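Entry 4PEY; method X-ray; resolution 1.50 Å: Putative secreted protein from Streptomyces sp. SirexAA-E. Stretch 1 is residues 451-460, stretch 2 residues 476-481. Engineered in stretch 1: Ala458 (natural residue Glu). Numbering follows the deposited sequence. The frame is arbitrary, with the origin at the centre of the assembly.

Stretch 1 451-460: KTIFYQNAKA
Stretch 2 476-481: GYAAYK

No backbone-to-backbone hydrogen bond joins these two stretches; all three hydrogen bonds across the contact use side chains of stretch 1, two of them ending on carbonyls of stretch 2. The paths run roughly antiparallel, 153° apart, and the nearest CA atoms, those of Asn457 and Ala479, stay 6.5 Å apart, leaving side chains to fill the gap.

Stretch 1 is extended. Lys451 and Thr452 lie in one strand, the chain turns a corner at Ile453 (-115/111), Phe454 takes a positive phi (74/120), and a second strand runs on through Ala458, an engineered residue whose CB points away. Thr452, Tyr455 (-134/134) and Asn457 (-131/149; chi1 162°(t), chi2 -92°) direct CB toward stretch 2. There, Tyr477 (-109/129) and Ala478 (-49/145) are extended, Ala479 bends at -67/-27, and Tyr480 (-147/109) opens a strand.

At one end, Thr452 (chi1 m) sets OG1 2.8 Å from OH of Tyr480, near that ring's plane; this hydrogen bond could run in either direction. Tyr455 (t, chi2 56°) and Tyr480 (t, chi2 -81°), both buried, pack with the edge of Tyr480 toward the face of Tyr455, centroids 5.3 Å apart and planes at 60°. Tyrosine suits both places, combining apolar ring surface with a polar tip: Tyr455 OH gives a weak hydrogen bond to Ala479 O at 2.7 Å, while its CE2 lies 3.9 Å from Tyr480 CB.

Ala479 offers a compact methyl to crowded surroundings, its CB 3.2 Å from Asn457 OD1 and 4.1 Å from Lys459 CD. Lys459 (-76/164) starts sideways, but its m, m, m, t chain curls so that NZ reaches Tyr477 O at 2.8 Å, a hydrogen bond. Tyr477 (m, chi2 79°) starts sideways and its end leads away. The contact buries 339 Å². Gly476 touches nothing in stretch 1; its 85/167 backbone would jam a CB against the preceding carbonyl.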

# COMPACT_ATOMS: atom_id res chain seq x y z
N LYS A 451 1.04 -11.08 -12.72
CA LYS A 451 2.27 -11.20 -11.95
C LYS A 451 2.11 -10.49 -10.62
O LYS A 451 1.62 -9.36 -10.58
CB LYS A 451 3.46 -10.61 -12.72
CG LYS A 451 3.87 -11.42 -13.92
CD LYS A 451 5.05 -10.77 -14.63
CE LYS A 451 5.36 -11.51 -15.92
NZ LYS A 451 6.43 -10.86 -16.73
N THR A 452 2.52 -11.15 -9.54
CA THR A 452 2.56 -10.53 -8.22
C THR A 452 3.95 -10.67 -7.63
O THR A 452 4.48 -11.78 -7.55
CB THR A 452 1.53 -11.14 -7.25
OG1 THR A 452 0.21 -10.79 -7.69
CG2 THR A 452 1.73 -10.61 -5.82
N ILE A 453 4.54 -9.54 -7.25
CA ILE A 453 5.82 -9.52 -6.57
C ILE A 453 5.56 -8.96 -5.18
O ILE A 453 5.22 -7.78 -5.03
CB ILE A 453 6.86 -8.68 -7.32
CG1 ILE A 453 7.11 -9.27 -8.71
CG2 ILE A 453 8.18 -8.63 -6.53
CD1 ILE A 453 7.92 -8.37 -9.61
N PHE A 454 5.69 -9.85 -4.19
CA PHE A 454 5.36 -9.67 -2.77
C PHE A 454 3.86 -9.69 -2.46
O PHE A 454 3.09 -8.85 -2.93
CB PHE A 454 5.94 -8.38 -2.16
CG PHE A 454 5.67 -8.26 -0.68
CD1 PHE A 454 6.56 -8.77 0.25
CD2 PHE A 454 4.49 -7.67 -0.23
CE1 PHE A 454 6.30 -8.67 1.62
CE2 PHE A 454 4.22 -7.58 1.12
CZ PHE A 454 5.12 -8.08 2.05
N TYR A 455 3.46 -10.64 -1.62
CA TYR A 455 2.10 -10.71 -1.11
C TYR A 455 2.13 -10.94 0.39
O TYR A 455 2.88 -11.81 0.87
CB TYR A 455 1.30 -11.82 -1.79
CG TYR A 455 -0.14 -11.93 -1.34
CD1 TYR A 455 -1.00 -10.84 -1.44
CD2 TYR A 455 -0.66 -13.14 -0.86
CE1 TYR A 455 -2.33 -10.93 -1.05
CE2 TYR A 455 -2.00 -13.25 -0.47
CZ TYR A 455 -2.83 -12.14 -0.58
OH TYR A 455 -4.16 -12.23 -0.20
N GLN A 456 1.34 -10.17 1.12
CA GLN A 456 1.13 -10.41 2.55
C GLN A 456 -0.36 -10.51 2.83
O GLN A 456 -1.12 -9.59 2.50
CB GLN A 456 1.75 -9.31 3.41
CG GLN A 456 1.64 -9.59 4.94
CD GLN A 456 0.37 -9.04 5.57
OE1 GLN A 456 0.02 -7.87 5.37
NE2 GLN A 456 -0.32 -9.88 6.34
N ASN A 457 -0.76 -11.62 3.43
CA ASN A 457 -2.14 -11.82 3.86
C ASN A 457 -2.21 -12.31 5.29
O ASN A 457 -1.31 -13.01 5.76
CB ASN A 457 -2.84 -12.83 2.95
CG ASN A 457 -4.10 -13.39 3.58
OD1 ASN A 457 -4.07 -14.43 4.25
ND2 ASN A 457 -5.22 -12.70 3.38
N ALA A 458 -3.28 -11.93 5.99
CA ALA A 458 -3.70 -12.66 7.17
C ALA A 458 -5.17 -12.98 6.97
O ALA A 458 -5.92 -12.14 6.46
CB ALA A 458 -3.49 -11.85 8.45
N LYS A 459 -5.58 -14.18 7.35
CA LYS A 459 -6.96 -14.60 7.18
C LYS A 459 -7.85 -13.95 8.25
O LYS A 459 -7.34 -13.41 9.24
CB LYS A 459 -7.07 -16.13 7.24
CG LYS A 459 -6.43 -16.84 6.03
CD LYS A 459 -7.08 -16.46 4.69
CE LYS A 459 -8.56 -16.80 4.64
NZ LYS A 459 -9.22 -16.33 3.38
N ALA A 460 -9.16 -13.97 8.03
CA ALA A 460 -10.12 -13.48 9.03
C ALA A 460 -9.89 -14.15 10.38
O ALA A 460 -9.77 -15.37 10.45
CB ALA A 460 -11.55 -13.73 8.55
N GLY A 476 -12.11 -23.59 4.13
CA GLY A 476 -11.61 -22.23 3.98
C GLY A 476 -11.50 -21.78 2.53
O GLY A 476 -11.60 -22.57 1.59
N TYR A 477 -11.29 -20.48 2.38
CA TYR A 477 -11.07 -19.84 1.09
C TYR A 477 -9.62 -19.41 1.00
O TYR A 477 -9.13 -18.75 1.91
CB TYR A 477 -11.97 -18.62 0.92
CG TYR A 477 -13.44 -18.94 0.82
CD1 TYR A 477 -14.20 -19.21 1.96
CD2 TYR A 477 -14.08 -18.95 -0.41
CE1 TYR A 477 -15.56 -19.51 1.86
CE2 TYR A 477 -15.43 -19.24 -0.52
CZ TYR A 477 -16.16 -19.52 0.62
OH TYR A 477 -17.50 -19.79 0.48
N ALA A 478 -8.93 -19.78 -0.07
CA ALA A 478 -7.55 -19.34 -0.25
C ALA A 478 -7.39 -17.82 -0.06
O ALA A 478 -8.27 -17.03 -0.40
CB ALA A 478 -7.04 -19.73 -1.64
N ALA A 479 -6.25 -17.42 0.50
CA ALA A 479 -5.87 -16.01 0.53
C ALA A 479 -5.57 -15.48 -0.87
O ALA A 479 -5.71 -14.28 -1.13
CB ALA A 479 -4.66 -15.82 1.42
N TYR A 480 -5.15 -16.37 -1.76
CA TYR A 480 -4.76 -16.01 -3.11
C TYR A 480 -5.13 -17.16 -4.03
O TYR A 480 -4.53 -18.23 -3.98
CB TYR A 480 -3.27 -15.71 -3.16
CG TYR A 480 -2.72 -15.07 -4.42
CD1 TYR A 480 -2.43 -15.83 -5.55
CD2 TYR A 480 -2.40 -13.71 -4.45
CE1 TYR A 480 -1.88 -15.25 -6.70
CE2 TYR A 480 -1.86 -13.11 -5.58
CZ TYR A 480 -1.58 -13.89 -6.70
OH TYR A 480 -1.03 -13.31 -7.82
N LYS A 481 -6.15 -16.93 -4.85
CA LYS A 481 -6.70 -17.93 -5.75
C LYS A 481 -6.51 -17.53 -7.20
O LYS A 481 -6.96 -16.46 -7.62
CB LYS A 481 -8.19 -18.16 -5.48
CG LYS A 481 -8.83 -19.11 -6.49
CD LYS A 481 -10.33 -19.14 -6.38
CE LYS A 481 -10.95 -20.07 -7.42
NZ LYS A 481 -10.65 -21.52 -7.17